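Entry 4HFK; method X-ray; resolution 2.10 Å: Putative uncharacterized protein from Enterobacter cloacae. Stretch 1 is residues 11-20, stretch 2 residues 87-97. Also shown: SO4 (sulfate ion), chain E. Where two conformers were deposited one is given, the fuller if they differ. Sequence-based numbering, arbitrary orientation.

Stretch 1 11-20: QQQIFENWVQ
Stretch 2, residues 87-97: ANSDAIRPLKS

A sulfate ion, probably from the crystallisation liquor, ties the two stretches together at one end of the contact. Gln12 NE2 donates to sulfate O2 at 2.9 Å. Lys96 NZ and Arg93 NH1 donate to sulfate O1 at 2.6 and 2.9 Å. Lys96 NZ also forms a salt bridge with Glu16 OE2 at 2.7 Å, so the ammonium sits between two anions. Its side chain reaches there nearly extended (chi1 m, the rest t). Glu16 is m, t and points toward stretch 2. Gln12 is m, m, and a water donates to both its OE1 (2.4 Å) and Lys96 O (2.8 Å).

Residues 11-20 are helical. Ala87 ends a helix, Asn88 leaves it (-106/18), residues 90-92 return to helical phi/psi without the regular bonds, and 93-96 form a 3-10 segment. CA atoms pair Gln12 with Lys96 at 6.3 Å and Glu16 with Ala87 at 4.9 Å, so the stretch 2 number falls as that of stretch 1 rises.

The apolar part lies along Phe15 (chi1 t, chi2 74°) and Val19 (t), both pointing toward stretch 2. Ile92 (m, m) meets both: CG2 lies 3.9 Å from Phe15 CE2, at the ring edge, and CD1 4.1 Å from Val19 CG2. Leu95 O covers one ring face, 3.7 Å from Phe15 CZ. Ala87 CB points toward stretch 1 and lies 3.3 Å from Glu16 O.

Within stretch 2, Arg93 NH2 bridges to Asp90 OD1 at 2.7 Å.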

# COMPACT_ATOMS: atom_id res chain seq x y z
N GLN B 11 12.40 7.35 -8.18
CA GLN B 11 11.92 6.55 -9.31
C GLN B 11 11.69 5.10 -8.90
O GLN B 11 10.76 4.44 -9.38
CB GLN B 11 12.89 6.64 -10.50
CG GLN B 11 12.70 7.94 -11.30
CD GLN B 11 11.37 7.97 -12.05
OE1 GLN B 11 10.93 6.95 -12.59
NE2 GLN B 11 10.71 9.13 -12.07
N GLN B 12 12.54 4.60 -8.00
CA GLN B 12 12.40 3.24 -7.50
C GLN B 12 11.10 3.08 -6.74
O GLN B 12 10.33 2.14 -6.98
CB GLN B 12 13.58 2.90 -6.58
CG GLN B 12 14.91 2.99 -7.28
CD GLN B 12 14.98 2.05 -8.44
OE1 GLN B 12 15.04 2.45 -9.60
NE2 GLN B 12 14.95 0.76 -8.13
N GLN B 13 10.85 4.01 -5.82
CA GLN B 13 9.63 3.97 -5.02
C GLN B 13 8.38 4.12 -5.89
O GLN B 13 7.34 3.53 -5.60
CB GLN B 13 9.65 5.09 -3.97
CG GLN B 13 10.71 4.88 -2.89
CD GLN B 13 11.04 6.16 -2.15
OE1 GLN B 13 10.59 7.26 -2.53
NE2 GLN B 13 11.83 6.04 -1.08
N ILE B 14 8.49 4.93 -6.94
CA ILE B 14 7.37 5.12 -7.86
C ILE B 14 7.00 3.78 -8.51
O ILE B 14 5.82 3.41 -8.58
CB ILE B 14 7.69 6.20 -8.92
CG1 ILE B 14 7.61 7.59 -8.27
CG2 ILE B 14 6.71 6.13 -10.09
CD1 ILE B 14 8.25 8.68 -9.11
N PHE B 15 8.00 3.02 -8.94
CA PHE B 15 7.75 1.70 -9.52
C PHE B 15 7.22 0.71 -8.47
O PHE B 15 6.26 -0.04 -8.73
CB PHE B 15 9.02 1.16 -10.20
CG PHE B 15 8.75 -0.05 -11.06
CD1 PHE B 15 8.12 0.09 -12.29
CD2 PHE B 15 9.14 -1.31 -10.65
CE1 PHE B 15 7.87 -1.00 -13.10
CE2 PHE B 15 8.89 -2.42 -11.45
CZ PHE B 15 8.25 -2.27 -12.68
N GLU B 16 7.84 0.69 -7.29
CA GLU B 16 7.35 -0.16 -6.20
C GLU B 16 5.88 0.11 -5.87
O GLU B 16 5.09 -0.82 -5.68
CB GLU B 16 8.19 0.06 -4.93
CG GLU B 16 9.60 -0.54 -5.04
CD GLU B 16 10.58 0.06 -4.02
OE1 GLU B 16 10.15 0.90 -3.19
OE2 GLU B 16 11.77 -0.31 -4.07
N ASN B 17 5.51 1.38 -5.79
CA ASN B 17 4.15 1.76 -5.48
C ASN B 17 3.19 1.38 -6.61
O ASN B 17 2.06 0.95 -6.34
CB ASN B 17 4.08 3.26 -5.13
CG ASN B 17 4.87 3.58 -3.86
OD1 ASN B 17 5.18 2.67 -3.08
ND2 ASN B 17 5.20 4.86 -3.65
N TRP B 18 3.63 1.51 -7.86
CA TRP B 18 2.85 0.98 -8.97
C TRP B 18 2.57 -0.51 -8.74
O TRP B 18 1.41 -0.95 -8.81
CB TRP B 18 3.55 1.18 -10.32
CG TRP B 18 2.71 0.66 -11.48
CD1 TRP B 18 1.72 1.33 -12.16
CD2 TRP B 18 2.77 -0.65 -12.07
NE1 TRP B 18 1.18 0.53 -13.14
CE2 TRP B 18 1.80 -0.69 -13.11
CE3 TRP B 18 3.55 -1.79 -11.84
CZ2 TRP B 18 1.60 -1.83 -13.90
CZ3 TRP B 18 3.36 -2.91 -12.64
CH2 TRP B 18 2.38 -2.92 -13.65
N VAL B 19 3.62 -1.27 -8.47
CA VAL B 19 3.48 -2.72 -8.29
C VAL B 19 2.54 -3.03 -7.12
O VAL B 19 1.66 -3.90 -7.23
CB VAL B 19 4.84 -3.41 -8.03
CG1 VAL B 19 4.63 -4.88 -7.62
CG2 VAL B 19 5.73 -3.33 -9.27
N GLN B 20 2.72 -2.31 -6.01
CA GLN B 20 1.90 -2.55 -4.82
C GLN B 20 0.43 -2.22 -5.09
O GLN B 20 -0.46 -3.02 -4.76
CB GLN B 20 2.41 -1.72 -3.63
CG GLN B 20 2.00 -2.30 -2.27
CD GLN B 20 1.07 -1.39 -1.49
OE1 GLN B 20 0.54 -0.41 -2.02
NE2 GLN B 20 0.86 -1.70 -0.21
N ALA B 87 6.18 -6.05 -4.15
CA ALA B 87 6.76 -4.81 -4.69
C ALA B 87 8.26 -4.72 -4.43
O ALA B 87 9.01 -4.14 -5.22
CB ALA B 87 6.04 -3.61 -4.10
N ASN B 88 8.69 -5.29 -3.31
CA ASN B 88 10.09 -5.21 -2.90
C ASN B 88 10.86 -6.52 -3.09
O ASN B 88 11.93 -6.71 -2.49
CB ASN B 88 10.16 -4.78 -1.43
CG ASN B 88 9.72 -3.35 -1.25
OD1 ASN B 88 10.51 -2.42 -1.43
ND2 ASN B 88 8.44 -3.15 -0.94
N SER B 89 10.33 -7.41 -3.92
CA SER B 89 10.95 -8.71 -4.12
C SER B 89 12.10 -8.66 -5.13
O SER B 89 12.15 -7.75 -5.98
CB SER B 89 9.91 -9.73 -4.59
OG SER B 89 9.52 -9.46 -5.93
N ASP B 90 12.99 -9.64 -5.04
CA ASP B 90 14.07 -9.82 -6.00
C ASP B 90 13.52 -10.04 -7.42
O ASP B 90 14.12 -9.60 -8.40
CB ASP B 90 14.96 -11.01 -5.60
CG ASP B 90 15.88 -10.70 -4.43
OD1 ASP B 90 15.79 -9.59 -3.84
OD2 ASP B 90 16.71 -11.58 -4.08
N ALA B 91 12.38 -10.72 -7.52
CA ALA B 91 11.80 -10.98 -8.84
C ALA B 91 11.37 -9.70 -9.56
O ALA B 91 11.44 -9.61 -10.79
CB ALA B 91 10.64 -11.97 -8.73
N ILE B 92 10.93 -8.71 -8.80
CA ILE B 92 10.51 -7.44 -9.39
C ILE B 92 11.72 -6.53 -9.64
O ILE B 92 11.70 -5.68 -10.54
CB ILE B 92 9.46 -6.75 -8.47
CG1 ILE B 92 8.08 -7.43 -8.64
CG2 ILE B 92 9.37 -5.25 -8.75
CD1 ILE B 92 7.36 -7.05 -9.95
N ARG B 93 12.78 -6.72 -8.85
CA ARG B 93 13.91 -5.78 -8.80
C ARG B 93 14.55 -5.40 -10.15
O ARG B 93 14.78 -4.22 -10.40
CB ARG B 93 14.98 -6.21 -7.76
CG ARG B 93 16.00 -5.09 -7.46
CD ARG B 93 16.87 -5.30 -6.20
NE ARG B 93 16.36 -6.31 -5.28
CZ ARG B 93 15.52 -6.06 -4.28
NH1 ARG B 93 15.09 -4.82 -4.10
NH2 ARG B 93 15.09 -7.03 -3.49
N PRO B 94 14.85 -6.38 -11.02
CA PRO B 94 15.50 -5.93 -12.26
C PRO B 94 14.59 -5.07 -13.14
O PRO B 94 15.10 -4.33 -13.99
CB PRO B 94 15.82 -7.24 -12.98
CG PRO B 94 14.90 -8.26 -12.38
CD PRO B 94 14.74 -7.85 -10.95
N LEU B 95 13.28 -5.17 -12.96
CA LEU B 95 12.34 -4.37 -13.75
C LEU B 95 12.36 -2.90 -13.31
O LEU B 95 11.71 -2.04 -13.93
CB LEU B 95 10.95 -4.98 -13.66
CG LEU B 95 10.96 -6.44 -14.12
CD1 LEU B 95 9.64 -7.12 -13.85
CD2 LEU B 95 11.33 -6.53 -15.61
N LYS B 96 13.12 -2.60 -12.26
CA LYS B 96 13.31 -1.22 -11.82
C LYS B 96 14.35 -0.48 -12.67
O LYS B 96 14.52 0.74 -12.54
CB LYS B 96 13.74 -1.18 -10.35
CG LYS B 96 12.64 -1.50 -9.34
CD LYS B 96 13.26 -1.85 -7.98
CE LYS B 96 12.23 -1.91 -6.89
NZ LYS B 96 12.85 -2.27 -5.58
N SER B 97 15.06 -1.21 -13.53
CA SER B 97 16.06 -0.62 -14.41
C SER B 97 15.56 -0.62 -15.84
O SER B 97 14.84 -1.55 -16.25
CB SER B 97 17.37 -1.42 -14.35
OG SER B 97 17.90 -1.48 -13.04
S SO4 E . 16.19 -0.97 -5.25
O1 SO4 E . 15.49 -2.25 -5.42
O2 SO4 E . 15.19 0.12 -5.27
O3 SO4 E . 16.89 -0.95 -3.97
O4 SO4 E . 17.17 -0.77 -6.32
O HOH W 1 13.22 2.76 -11.17